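Side-chain contacts in toxin protein (Yersinia entomophaga, PDB 6AQK), which probably acts as an ADP-ribosyltransferase toxin, transferring ADP-ribose from NAD+ to a target in the host: residues 17-22 and 92-97; 31-36 and 75-80; 118-123 and 196-201; 162-167 and 205-210. All coordinates share one frame; numbering follows the deposited sequence. Where two conformers were deposited one is given.

Contact 1. Residues 17-22 and 92-97; sequences PALYKQ and SGYHSA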
loop_
_atom_site.group_PDB
_atom_site.type_symbol
_atom_site.label_atom_id
_atom_site.label_comp_id
_atom_site.label_asym_id
_atom_site.label_seq_id
_atom_site.Cartn_x
_atom_site.Cartn_y
_atom_site.Cartn_z
ATOM N N PRO A 17 -14.903 13.716 -0.292
ATOM C CA PRO A 17 -14.516 12.307 -0.463
ATOM C C PRO A 17 -14.390 11.522 0.832
ATOM O O PRO A 17 -13.778 11.976 1.802
ATOM C CB PRO A 17 -13.175 12.431 -1.132
ATOM C CG PRO A 17 -13.308 13.650 -2.013
ATOM C CD PRO A 17 -14.139 14.612 -1.190
ATOM N N ALA A 18 -15.070 10.387 0.897
ATOM C CA ALA A 18 -14.932 9.477 1.984
ATOM C C ALA A 18 -13.508 9.022 2.155
ATOM O O ALA A 18 -13.109 8.673 3.276
ATOM C CB ALA A 18 -15.854 8.292 1.774
ATOM N N LEU A 19 -12.731 9.052 1.073
ATOM C CA LEU A 19 -11.291 8.756 1.201
ATOM C C LEU A 19 -10.556 9.544 2.309
ATOM O O LEU A 19 -9.635 8.981 2.947
ATOM C CB LEU A 19 -10.578 8.930 -0.137
ATOM C CG LEU A 19 -9.151 8.556 -0.319
ATOM C CD1 LEU A 19 -9.016 7.098 0.074
ATOM C CD2 LEU A 19 -8.731 8.707 -1.777
ATOM N N TYR A 20 -10.939 10.817 2.547
ATOM C CA TYR A 20 -10.318 11.604 3.612
ATOM C C TYR A 20 -10.393 10.897 4.957
ATOM O O TYR A 20 -9.439 11.005 5.762
ATOM C CB TYR A 20 -10.988 12.952 3.822
ATOM C CG TYR A 20 -10.619 14.015 2.819
ATOM C CD1 TYR A 20 -9.392 14.682 2.865
ATOM C CD2 TYR A 20 -11.558 14.462 1.908
ATOM C CE1 TYR A 20 -9.116 15.680 1.916
ATOM C CE2 TYR A 20 -11.293 15.433 0.973
ATOM C CZ TYR A 20 -10.103 16.037 0.964
ATOM O OH TYR A 20 -9.985 16.975 -0.003
ATOM N N LYS A 21 -11.534 10.291 5.265
ATOM C CA LYS A 21 -11.679 9.516 6.515
ATOM C C LYS A 21 -10.604 8.443 6.761
ATOM O O LYS A 21 -10.180 8.245 7.889
ATOM C CB LYS A 21 -13.086 8.907 6.690
ATOM C CG LYS A 21 -14.221 9.938 6.839
ATOM C CD LYS A 21 -15.579 9.255 6.764
ATOM N N GLN A 22 -10.144 7.775 5.708
ATOM C CA GLN A 22 -9.134 6.761 5.826
ATOM C C GLN A 22 -7.714 7.342 5.951
ATOM O O GLN A 22 -6.814 6.685 6.466
ATOM C CB GLN A 22 -9.211 5.936 4.522
ATOM C CG GLN A 22 -8.316 4.747 4.479
ATOM C CD GLN A 22 -6.966 4.961 3.886
ATOM O OE1 GLN A 22 -6.658 5.977 3.293
ATOM N NE2 GLN A 22 -6.095 3.951 4.083
ATOM N N SER A 92 -15.065 6.162 -9.013
ATOM C CA SER A 92 -15.049 6.618 -10.425
ATOM C C SER A 92 -15.161 8.140 -10.529
ATOM O O SER A 92 -14.704 8.683 -11.493
ATOM C CB SER A 92 -16.071 5.859 -11.281
ATOM O OG SER A 92 -17.318 6.462 -11.082
ATOM N N GLY A 93 -15.725 8.819 -9.512
ATOM C CA GLY A 93 -15.891 10.269 -9.483
ATOM C C GLY A 93 -14.633 11.000 -8.994
ATOM O O GLY A 93 -14.594 12.194 -9.065
ATOM N N TYR A 94 -13.597 10.287 -8.490
ATOM C CA TYR A 94 -12.353 10.920 -8.059
ATOM C C TYR A 94 -11.472 11.286 -9.227
ATOM O O TYR A 94 -11.542 10.641 -10.250
ATOM C CB TYR A 94 -11.613 9.946 -7.111
ATOM C CG TYR A 94 -12.288 9.658 -5.795
ATOM C CD1 TYR A 94 -13.303 10.451 -5.270
ATOM C CD2 TYR A 94 -11.824 8.566 -5.000
ATOM C CE1 TYR A 94 -13.869 10.177 -4.011
ATOM C CE2 TYR A 94 -12.355 8.310 -3.755
ATOM C CZ TYR A 94 -13.377 9.102 -3.258
ATOM O OH TYR A 94 -13.875 8.763 -2.017
ATOM N N HIS A 95 -10.597 12.276 -9.068
ATOM C CA HIS A 95 -9.795 12.787 -10.149
ATOM C C HIS A 95 -8.714 11.738 -10.454
ATOM O O HIS A 95 -7.903 11.438 -9.568
ATOM C CB HIS A 95 -9.114 14.103 -9.715
ATOM C CG HIS A 95 -10.044 15.269 -9.476
ATOM N ND1 HIS A 95 -10.601 15.536 -8.242
ATOM C CD2 HIS A 95 -10.418 16.299 -10.282
ATOM C CE1 HIS A 95 -11.304 16.654 -8.305
ATOM N NE2 HIS A 95 -11.207 17.139 -9.528
ATOM N N SER A 96 -8.661 11.222 -11.673
ATOM C CA SER A 96 -7.673 10.189 -11.994
ATOM C C SER A 96 -6.352 10.855 -12.094
ATOM O O SER A 96 -6.256 11.993 -12.570
ATOM C CB SER A 96 -7.982 9.513 -13.310
ATOM O OG SER A 96 -9.115 8.688 -13.164
ATOM N N ALA A 97 -5.308 10.190 -11.629
ATOM C CA ALA A 97 -3.970 10.769 -11.777
ATOM C C ALA A 97 -3.563 10.541 -13.211
ATOM O O ALA A 97 -3.904 9.521 -13.747
ATOM C CB ALA A 97 -2.987 10.097 -10.829
#
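P17 and L19 converge on the phenol end of Y94, joining the start of the short helix 19-23 to the loop that leads from helix 74-90 into the first strand of the mixed sheet. The contact thus links the N-terminal helical part of the fold to the edge of the sheet part. Y94 reaches over with CG beside its own backbone N and anti to its carbonyl carbon (chi1 -66°), which aims the hydroxyl at the beginning of the helix. Its ring meets both neighbours obliquely, and the two CB atoms lie on the same side of its plane. P17 CB comes within 3.7 Å of Y94 CE1, with the proline CG next to it. On the CE2 side, L19 CB and CD2 are each 4.1 Å from Y94 CE2, and both residues thus pack on the outer half of the ring. W91 meets the same ring edge-to-face.

The polar end is shared. The hydroxyl of Y94 is hydrogen-bonded to the carboxylate of E90 in helix 74-90, and the same carboxylate oxygen, OE1, also takes the backbone N-H of A18. A second, weak hydrogen bond comes from the backbone of segment 17-22: L19 N donates to Y94 OH over 3.3 Å, with an N-H...O angle of 154°, approaching from above the ring plane.

Contact 2. Residues 31-36 and 75-80; sequences SSFTIA and DKFIEV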
loop_
_atom_site.group_PDB
_atom_site.type_symbol
_atom_site.label_atom_id
_atom_site.label_comp_id
_atom_site.label_asym_id
_atom_site.label_seq_id
_atom_site.Cartn_x
_atom_site.Cartn_y
_atom_site.Cartn_z
ATOM N N SER A 31 -6.328 1.112 8.684
ATOM C CA SER A 31 -5.198 0.246 8.440
ATOM C C SER A 31 -5.343 -1.095 9.204
ATOM O O SER A 31 -5.196 -2.165 8.634
ATOM C CB SER A 31 -3.898 0.928 8.848
ATOM O OG SER A 31 -2.836 0.081 8.444
ATOM N N SER A 32 -5.670 -1.020 10.489
ATOM C CA SER A 32 -5.830 -2.199 11.281
ATOM C C SER A 32 -7.020 -3.092 10.853
ATOM O O SER A 32 -6.948 -4.356 10.947
ATOM C CB SER A 32 -5.844 -1.807 12.778
ATOM O OG SER A 32 -7.003 -1.081 13.121
ATOM N N PHE A 33 -8.091 -2.473 10.353
ATOM C CA PHE A 33 -9.225 -3.181 9.820
ATOM C C PHE A 33 -8.762 -4.012 8.553
ATOM O O PHE A 33 -9.101 -5.212 8.436
ATOM C CB PHE A 33 -10.290 -2.208 9.396
ATOM C CG PHE A 33 -11.620 -2.817 8.980
ATOM C CD1 PHE A 33 -11.855 -3.287 7.658
ATOM C CD2 PHE A 33 -12.689 -2.798 9.845
ATOM C CE1 PHE A 33 -13.083 -3.827 7.297
ATOM C CE2 PHE A 33 -13.915 -3.304 9.474
ATOM C CZ PHE A 33 -14.114 -3.830 8.194
ATOM N N THR A 34 -7.993 -3.413 7.660
ATOM C CA THR A 34 -7.646 -4.115 6.444
ATOM C C THR A 34 -6.589 -5.173 6.755
ATOM O O THR A 34 -6.565 -6.231 6.085
ATOM C CB THR A 34 -7.274 -3.195 5.260
ATOM O OG1 THR A 34 -6.118 -2.378 5.548
ATOM C CG2 THR A 34 -8.459 -2.310 4.863
ATOM N N ILE A 35 -5.752 -4.910 7.747
ATOM C CA ILE A 35 -4.861 -5.948 8.243
ATOM C C ILE A 35 -5.672 -7.114 8.775
ATOM O O ILE A 35 -5.360 -8.292 8.459
ATOM C CB ILE A 35 -3.869 -5.410 9.225
ATOM C CG1 ILE A 35 -2.871 -4.488 8.459
ATOM C CG2 ILE A 35 -3.141 -6.534 9.935
ATOM C CD1 ILE A 35 -1.971 -3.729 9.375
ATOM N N ALA A 36 -6.694 -6.827 9.565
ATOM C CA ALA A 36 -7.552 -7.949 10.055
ATOM C C ALA A 36 -8.156 -8.749 8.963
ATOM O O ALA A 36 -8.180 -9.987 9.074
ATOM C CB ALA A 36 -8.599 -7.483 10.982
ATOM N N ASP A 75 -19.893 -0.544 16.856
ATOM C CA ASP A 75 -20.157 0.776 16.196
ATOM C C ASP A 75 -19.005 1.217 15.280
ATOM O O ASP A 75 -19.225 1.759 14.185
ATOM C CB ASP A 75 -20.372 1.930 17.197
ATOM C CG ASP A 75 -21.632 1.753 18.047
ATOM O OD1 ASP A 75 -22.563 1.045 17.611
ATOM O OD2 ASP A 75 -21.676 2.317 19.161
ATOM N N LYS A 76 -17.784 1.036 15.746
ATOM C CA LYS A 76 -16.682 1.468 14.958
ATOM C C LYS A 76 -16.573 0.509 13.759
ATOM O O LYS A 76 -16.265 0.936 12.620
ATOM C CB LYS A 76 -15.440 1.559 15.818
ATOM C CG LYS A 76 -14.323 2.377 15.253
ATOM C CD LYS A 76 -14.689 3.828 15.253
ATOM C CE LYS A 76 -13.528 4.661 14.764
ATOM N NZ LYS A 76 -13.838 6.110 14.858
ATOM N N PHE A 77 -16.936 -0.766 13.991
ATOM C CA PHE A 77 -16.937 -1.770 12.923
ATOM C C PHE A 77 -17.852 -1.312 11.812
ATOM O O PHE A 77 -17.492 -1.338 10.633
ATOM C CB PHE A 77 -17.373 -3.172 13.433
ATOM C CG PHE A 77 -17.489 -4.198 12.326
ATOM C CD1 PHE A 77 -16.377 -4.875 11.879
ATOM C CD2 PHE A 77 -18.700 -4.431 11.701
ATOM C CE1 PHE A 77 -16.465 -5.771 10.805
ATOM C CE2 PHE A 77 -18.804 -5.318 10.644
ATOM C CZ PHE A 77 -17.680 -5.993 10.191
ATOM N N ILE A 78 -19.068 -0.916 12.184
ATOM C CA ILE A 78 -20.053 -0.484 11.181
ATOM C C ILE A 78 -19.613 0.773 10.456
ATOM O O ILE A 78 -19.776 0.859 9.239
ATOM C CB ILE A 78 -21.474 -0.340 11.791
ATOM C CG1 ILE A 78 -21.982 -1.715 12.262
ATOM C CG2 ILE A 78 -22.438 0.243 10.754
ATOM C CD1 ILE A 78 -22.173 -2.750 11.157
ATOM N N GLU A 79 -19.024 1.715 11.194
ATOM C CA GLU A 79 -18.563 2.947 10.578
ATOM C C GLU A 79 -17.469 2.696 9.491
ATOM O O GLU A 79 -17.549 3.241 8.353
ATOM C CB GLU A 79 -18.108 3.900 11.658
ATOM C CG GLU A 79 -17.606 5.280 11.219
ATOM C CD GLU A 79 -16.792 5.960 12.326
ATOM O OE1 GLU A 79 -16.938 5.636 13.517
ATOM O OE2 GLU A 79 -15.974 6.833 12.018
ATOM N N VAL A 80 -16.470 1.899 9.861
ATOM C CA VAL A 80 -15.334 1.613 8.999
ATOM C C VAL A 80 -15.806 0.842 7.756
ATOM O O VAL A 80 -15.468 1.195 6.648
ATOM C CB VAL A 80 -14.191 0.946 9.756
ATOM C CG1 VAL A 80 -13.121 0.446 8.734
ATOM C CG2 VAL A 80 -13.624 1.897 10.827
#
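F33 presents one face of its ring to V80, whose CG1 methyl lies 3.4 Å above the ring plane. The methyl sits off-centre, toward the rim: V80 CG1 is 3.8 Å from the centroid of the F33 ring and 25° off the ring normal, a CH-pi contact, with F33 CD2 the nearest ring atom at 3.5 Å. The two side chains come from facing helices, 27-39 and 74-90, and run antiparallel alongside one another. With CG1 anti to the backbone N (chi1 170°), V80 extends this branch over the phenyl group.

One turn earlier in the second helix, F77 packs against the far end of the same ring. F77 CD1 meets F33 CE2 at 3.8 Å, and the two planes are inclined at 34°, so the pair is oblique. The side chains run at about a right angle to each other, and F77 CD1 and CE1 lie beside CE2 of F33, with CE1 also near F33 CZ.

F54 and W58, both from helix 51-63, also meet the F33 ring edge-to-face, and F54 touches F77 as well. A platinum ion lies about 5 Å from the side chain of F77. Hydrophobic contacts carry the whole interface, an arrangement typical of the buried aromatic core where three helices pack together, here in the N-terminal helical part of the toxin domain.

Contact 3. Residues 118-123 and 196-201; sequences AEFINE and TSLQYL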
loop_
_atom_site.group_PDB
_atom_site.type_symbol
_atom_site.label_atom_id
_atom_site.label_comp_id
_atom_site.label_asym_id
_atom_site.label_seq_id
_atom_site.Cartn_x
_atom_site.Cartn_y
_atom_site.Cartn_z
ATOM N N ALA A 118 9.345 -11.829 1.079
ATOM C CA ALA A 118 10.090 -12.419 2.215
ATOM C C ALA A 118 11.188 -13.393 1.701
ATOM O O ALA A 118 12.350 -13.340 2.099
ATOM C CB ALA A 118 9.125 -13.146 3.169
ATOM N N GLU A 119 10.788 -14.234 0.778
ATOM C CA GLU A 119 11.690 -15.213 0.141
ATOM C C GLU A 119 12.858 -14.558 -0.536
ATOM O O GLU A 119 14.041 -14.950 -0.316
ATOM C CB GLU A 119 10.899 -16.045 -0.868
ATOM C CG GLU A 119 11.697 -17.056 -1.704
ATOM C CD GLU A 119 11.960 -18.352 -0.970
ATOM O OE1 GLU A 119 11.434 -19.409 -1.398
ATOM O OE2 GLU A 119 12.665 -18.316 0.060
ATOM N N PHE A 120 12.537 -13.533 -1.331
ATOM C CA PHE A 120 13.543 -12.851 -2.114
ATOM C C PHE A 120 14.483 -12.165 -1.169
ATOM O O PHE A 120 15.693 -12.235 -1.365
ATOM C CB PHE A 120 12.908 -11.888 -3.123
ATOM C CG PHE A 120 13.923 -11.136 -3.938
ATOM C CD1 PHE A 120 14.523 -11.772 -5.041
ATOM C CD2 PHE A 120 14.281 -9.811 -3.633
ATOM C CE1 PHE A 120 15.501 -11.103 -5.809
ATOM C CE2 PHE A 120 15.244 -9.123 -4.432
ATOM C CZ PHE A 120 15.845 -9.796 -5.518
ATOM N N ILE A 121 13.950 -11.500 -0.134
ATOM C CA ILE A 121 14.791 -10.842 0.879
ATOM C C ILE A 121 15.704 -11.847 1.572
ATOM O O ILE A 121 16.931 -11.616 1.679
ATOM C CB ILE A 121 13.938 -10.115 1.963
ATOM C CG1 ILE A 121 13.269 -8.887 1.305
ATOM C CG2 ILE A 121 14.775 -9.713 3.164
ATOM C CD1 ILE A 121 12.269 -8.117 2.177
ATOM N N ASN A 122 15.110 -12.922 2.062
ATOM C CA ASN A 122 15.900 -14.024 2.658
ATOM C C ASN A 122 17.014 -14.531 1.757
ATOM O O ASN A 122 18.101 -14.720 2.250
ATOM C CB ASN A 122 15.025 -15.194 3.133
ATOM C CG ASN A 122 14.209 -14.829 4.399
ATOM O OD1 ASN A 122 14.596 -13.959 5.201
ATOM N ND2 ASN A 122 13.060 -15.462 4.551
ATOM N N GLU A 123 16.762 -14.732 0.470
ATOM C CA GLU A 123 17.817 -15.222 -0.426
ATOM C C GLU A 123 18.885 -14.167 -0.754
ATOM O O GLU A 123 20.009 -14.529 -1.123
ATOM C CB GLU A 123 17.241 -15.719 -1.734
ATOM C CG GLU A 123 16.218 -16.856 -1.619
ATOM C CD GLU A 123 15.405 -17.061 -2.898
ATOM O OE1 GLU A 123 15.721 -16.397 -3.915
ATOM O OE2 GLU A 123 14.447 -17.893 -2.897
ATOM N N THR A 196 6.370 -7.440 -11.780
ATOM C CA THR A 196 7.224 -7.871 -12.859
ATOM C C THR A 196 8.662 -8.136 -12.505
ATOM O O THR A 196 9.343 -8.872 -13.245
ATOM C CB THR A 196 7.176 -6.905 -14.042
ATOM O OG1 THR A 196 7.720 -5.651 -13.640
ATOM C CG2 THR A 196 5.713 -6.668 -14.424
ATOM N N SER A 197 9.166 -7.583 -11.411
ATOM C CA SER A 197 10.604 -7.732 -11.097
ATOM C C SER A 197 10.862 -7.428 -9.638
ATOM O O SER A 197 10.251 -6.455 -9.088
ATOM C CB SER A 197 11.407 -6.713 -11.909
ATOM O OG SER A 197 12.742 -7.058 -11.697
ATOM N N LEU A 198 11.760 -8.185 -9.006
ATOM C CA LEU A 198 12.296 -7.828 -7.684
ATOM C C LEU A 198 13.754 -7.609 -7.879
ATOM O O LEU A 198 14.392 -8.404 -8.612
ATOM C CB LEU A 198 12.121 -8.913 -6.680
ATOM C CG LEU A 198 10.708 -9.435 -6.609
ATOM C CD1 LEU A 198 10.741 -10.623 -5.670
ATOM C CD2 LEU A 198 9.744 -8.308 -6.198
ATOM N N GLN A 199 14.259 -6.516 -7.321
ATOM C CA GLN A 199 15.726 -6.216 -7.335
ATOM C C GLN A 199 16.298 -6.027 -5.952
ATOM O O GLN A 199 15.694 -5.366 -5.078
ATOM C CB GLN A 199 16.065 -4.941 -8.055
ATOM C CG GLN A 199 15.539 -4.829 -9.454
ATOM C CD GLN A 199 15.912 -3.476 -10.118
ATOM O OE1 GLN A 199 15.191 -3.056 -10.966
ATOM N NE2 GLN A 199 17.076 -2.807 -9.705
ATOM N N TYR A 200 17.519 -6.517 -5.774
ATOM C CA TYR A 200 18.258 -6.317 -4.551
ATOM C C TYR A 200 19.432 -5.381 -4.824
ATOM O O TYR A 200 20.140 -5.490 -5.837
ATOM C CB TYR A 200 18.791 -7.657 -3.996
ATOM C CG TYR A 200 19.874 -7.477 -2.971
ATOM C CD1 TYR A 200 19.590 -6.948 -1.698
ATOM C CD2 TYR A 200 21.202 -7.784 -3.272
ATOM C CE1 TYR A 200 20.598 -6.785 -0.733
ATOM C CE2 TYR A 200 22.205 -7.616 -2.328
ATOM C CZ TYR A 200 21.919 -7.131 -1.073
ATOM O OH TYR A 200 22.921 -6.959 -0.179
ATOM N N LEU A 201 19.650 -4.508 -3.877
ATOM C CA LEU A 201 20.652 -3.453 -3.991
ATOM C C LEU A 201 21.528 -3.508 -2.762
ATOM O O LEU A 201 21.128 -3.100 -1.633
ATOM C CB LEU A 201 19.982 -2.077 -4.148
ATOM C CG LEU A 201 19.231 -1.725 -5.456
ATOM C CD1 LEU A 201 18.483 -0.409 -5.275
ATOM C CD2 LEU A 201 20.107 -1.680 -6.705
#
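Helix 118-123 runs roughly along strand 196-200 in the same N-to-C sense: the two axes pass 9.5 Å apart with a signed crossing angle of -29°. F120 and L198 form the closest backbone pairing, their CA atoms 7.6 Å apart. F120, with CG anti to the backbone N (chi1 179°), carries its ring across to the strand and offers a face to L198. The CB of L198 sits over the middle of that ring, 3.7 Å from the F120 centroid and only 7° off the normal, a nearly centred CH-pi contact. The leucine then turns back along the phenylalanine in the opposite direction, so that L198 CD1 comes to 3.6 Å from F120 CB.

This is a helix packed on one face of the mixed five-stranded sheet, where strand 192-200 lies between 220-226 and 131-140. Y220 and K133 from those neighbouring strands also touch F120, and W116 from an earlier turn of the same helix packs on L198. At its start the segment carries a classic beta bulge, with T196 and S197 both facing K223.

The leading edge of the F120 ring abuts the strand backbone: F120 CZ is 3.7 Å from Y200 N, which lies in the ring plane. Beside it, F120 CE2 meets Y200 CB at 3.9 Å, while the tyrosine hydroxyl leads off to a hydrogen bond with the carbonyl of K127.

Contact 4. Residues 162-167 and 205-210; sequences MWHFDL and RSYMDN. With PT (platinum (II) ion), chain G.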
loop_
_atom_site.group_PDB
_atom_site.type_symbol
_atom_site.label_atom_id
_atom_site.label_comp_id
_atom_site.label_asym_id
_atom_site.label_seq_id
_atom_site.Cartn_x
_atom_site.Cartn_y
_atom_site.Cartn_z
ATOM N N MET A 162 11.383 0.064 -1.987
ATOM C CA MET A 162 10.693 1.019 -2.821
ATOM C C MET A 162 9.971 0.270 -3.940
ATOM O O MET A 162 10.551 -0.579 -4.613
ATOM C CB MET A 162 11.613 2.062 -3.452
ATOM C CG MET A 162 10.861 3.173 -4.167
ATOM S SD MET A 162 11.891 4.303 -5.194
ATOM C CE MET A 162 11.979 3.282 -6.629
ATOM N N TRP A 163 8.718 0.605 -4.163
ATOM C CA TRP A 163 8.021 0.160 -5.336
ATOM C C TRP A 163 8.126 1.195 -6.453
ATOM O O TRP A 163 8.037 2.383 -6.225
ATOM C CB TRP A 163 6.534 0.001 -5.041
ATOM C CG TRP A 163 6.102 -0.794 -3.853
ATOM C CD1 TRP A 163 6.222 -0.458 -2.538
ATOM C CD2 TRP A 163 5.347 -2.064 -3.869
ATOM N NE1 TRP A 163 5.622 -1.406 -1.734
ATOM C CE2 TRP A 163 5.071 -2.392 -2.514
ATOM C CE3 TRP A 163 4.907 -2.934 -4.868
ATOM C CZ2 TRP A 163 4.344 -3.518 -2.158
ATOM C CZ3 TRP A 163 4.167 -4.039 -4.508
ATOM C CH2 TRP A 163 3.929 -4.341 -3.154
ATOM N N HIS A 164 8.268 0.709 -7.675
ATOM C CA HIS A 164 8.253 1.555 -8.848
ATOM C C HIS A 164 7.127 1.045 -9.700
ATOM O O HIS A 164 7.211 -0.043 -10.279
ATOM C CB HIS A 164 9.578 1.456 -9.597
ATOM C CG HIS A 164 9.631 2.309 -10.813
ATOM N ND1 HIS A 164 10.657 2.236 -11.718
ATOM C CD2 HIS A 164 8.770 3.245 -11.281
ATOM C CE1 HIS A 164 10.448 3.115 -12.683
ATOM N NE2 HIS A 164 9.312 3.746 -12.436
ATOM N N PHE A 165 6.072 1.851 -9.741
ATOM C CA PHE A 165 4.827 1.539 -10.433
ATOM C C PHE A 165 4.791 2.152 -11.811
ATOM O O PHE A 165 5.021 3.340 -11.991
ATOM C CB PHE A 165 3.677 2.054 -9.636
ATOM C CG PHE A 165 3.468 1.278 -8.351
ATOM C CD1 PHE A 165 3.189 -0.085 -8.369
ATOM C CD2 PHE A 165 3.531 1.919 -7.138
ATOM C CE1 PHE A 165 3.049 -0.804 -7.194
ATOM C CE2 PHE A 165 3.419 1.207 -5.987
ATOM C CZ PHE A 165 3.138 -0.108 -5.999
ATOM N N ASP A 166 4.552 1.280 -12.772
ATOM C CA ASP A 166 4.170 1.671 -14.141
ATOM C C ASP A 166 2.642 1.697 -14.229
ATOM O O ASP A 166 1.987 0.672 -14.054
ATOM C CB ASP A 166 4.797 0.647 -15.106
ATOM C CG ASP A 166 4.420 0.868 -16.548
ATOM O OD1 ASP A 166 3.934 1.962 -16.889
ATOM O OD2 ASP A 166 4.642 -0.071 -17.356
ATOM N N LEU A 167 2.096 2.871 -14.507
ATOM C CA LEU A 167 0.630 3.018 -14.546
ATOM C C LEU A 167 0.107 2.712 -15.949
ATOM O O LEU A 167 0.373 3.439 -16.826
ATOM C CB LEU A 167 0.244 4.399 -14.095
ATOM C CG LEU A 167 0.070 4.567 -12.597
ATOM C CD1 LEU A 167 1.104 3.895 -11.732
ATOM C CD2 LEU A 167 -0.105 6.038 -12.248
ATOM N N ARG A 205 24.619 1.030 -3.178
ATOM C CA ARG A 205 24.115 0.924 -4.553
ATOM C C ARG A 205 22.744 1.609 -4.636
ATOM O O ARG A 205 22.033 1.670 -3.614
ATOM C CB ARG A 205 23.978 -0.530 -4.968
ATOM C CG ARG A 205 25.296 -1.310 -4.971
ATOM C CD ARG A 205 26.336 -0.735 -5.943
ATOM N NE ARG A 205 25.850 -0.697 -7.308
ATOM C CZ ARG A 205 25.800 -1.711 -8.157
ATOM N NH1 ARG A 205 26.239 -2.913 -7.820
ATOM N NH2 ARG A 205 25.298 -1.506 -9.383
ATOM N N SER A 206 22.412 2.126 -5.818
ATOM C CA SER A 206 21.155 2.882 -6.042
ATOM C C SER A 206 20.374 2.285 -7.194
ATOM O O SER A 206 20.946 1.814 -8.192
ATOM C CB SER A 206 21.443 4.337 -6.383
ATOM O OG SER A 206 22.262 4.962 -5.416
ATOM N N TYR A 207 19.050 2.383 -7.095
ATOM C CA TYR A 207 18.194 1.968 -8.193
ATOM C C TYR A 207 18.625 2.688 -9.495
ATOM O O TYR A 207 18.869 3.893 -9.486
ATOM C CB TYR A 207 16.747 2.366 -7.855
ATOM C CG TYR A 207 15.725 1.915 -8.869
ATOM C CD1 TYR A 207 15.776 0.666 -9.439
ATOM C CD2 TYR A 207 14.678 2.755 -9.220
ATOM C CE1 TYR A 207 14.789 0.219 -10.313
ATOM C CE2 TYR A 207 13.706 2.327 -10.138
ATOM C CZ TYR A 207 13.773 1.076 -10.671
ATOM O OH TYR A 207 12.809 0.684 -11.543
ATOM N N MET A 208 18.757 1.912 -10.574
ATOM C CA MET A 208 19.172 2.416 -11.864
ATOM C C MET A 208 20.534 3.143 -11.766
ATOM O O MET A 208 20.815 4.018 -12.572
ATOM C CB MET A 208 18.138 3.396 -12.427
ATOM C CG MET A 208 16.738 2.826 -12.585
ATOM S SD MET A 208 16.087 3.131 -14.243
ATOM C CE MET A 208 17.074 1.926 -15.222
ATOM N N ASP A 209 21.314 2.870 -10.724
ATOM C CA ASP A 209 22.574 3.577 -10.472
ATOM C C ASP A 209 22.417 5.087 -10.530
ATOM O O ASP A 209 23.292 5.785 -11.008
ATOM C CB ASP A 209 23.641 3.060 -11.454
ATOM C CG ASP A 209 23.820 1.545 -11.380
ATOM O OD1 ASP A 209 24.044 1.004 -10.270
ATOM O OD2 ASP A 209 23.762 0.877 -12.430
ATOM N N ASN A 210 21.295 5.588 -10.021
ATOM C CA ASN A 210 20.985 6.986 -9.987
ATOM C C ASN A 210 20.745 7.419 -8.548
ATOM O O ASN A 210 19.602 7.581 -8.088
ATOM C CB ASN A 210 19.760 7.282 -10.857
ATOM C CG ASN A 210 19.458 8.777 -11.017
ATOM O OD1 ASN A 210 19.927 9.662 -10.263
ATOM N ND2 ASN A 210 18.609 9.073 -12.010
HETATM PT PT PT G . 15.840 5.195 -14.538
#
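H164 and Y207 are joined by a short, almost linear hydrogen bond between H164 ND1 and Y207 OH, 2.7 Å long at 176°. The geometry suits either atom as donor. The hydroxyl lies in the imidazole plane at the ring edge, and ND1 in turn lies in the plane of the tyrosine ring. The rings therefore meet rim to rim, their planes at 83°, and neither covers the other's face. Y207, with CG anti to the backbone N (chi1 -176°), points its ring from the loop that precedes helix 211-214 toward strand 161-167.

Apolar contact is smaller. The chain of M162 bends at its last torsion, and its CE methyl approaches Y207 CD2 obliquely at 3.8 Å. On the tyrosine ring itself, M208 CG lies over the centre of one face, 3.7 Å above the plane.

Ionic and metal interactions belong to the loop. R205 NH2 donates to D209 OD1 at 2.9 Å, a salt bridge that meets the carboxylate on its syn side. M208 SD binds a platinum ion at 2.1 Å, as expected of a soft metal with a thioether.

Beyond the pair, H164 NE2 is hydrogen-bonded to E101, and F103 stacks on the imidazole. Y214 meets the Y207 ring edge-to-face. With both ring nitrogens bonded and a face stacked, the rotation of H164 is well defined, and the tyrosine hydroxyl adds a directional bond that ties the loop to strand 161-167, alongside the packing of M162.

Overall arrangement
The contacts divide between the two parts of the chain. Contacts 1 and 2 belong to the helical N-terminal part, their centres 18 Å apart; helices 19-23 and 27-39 follow each other in sequence, and helix 74-90 carries segment 75-80 before the chain enters segment 92-97. Contacts 3 and 4 both reach the mixed sheet, have centres 13 Å apart and touch where Q199 and L201 meet the 205-210 loop, Q199 OE1 lying 3.4 Å from Y207 CE1. Contact 2 lies across the chain's centre from both, 31 Å from contact 3 and 33 Å from contact 4. Platinum ions lie near contacts 2 and 3, and one is bound by M208 in segment 205-210.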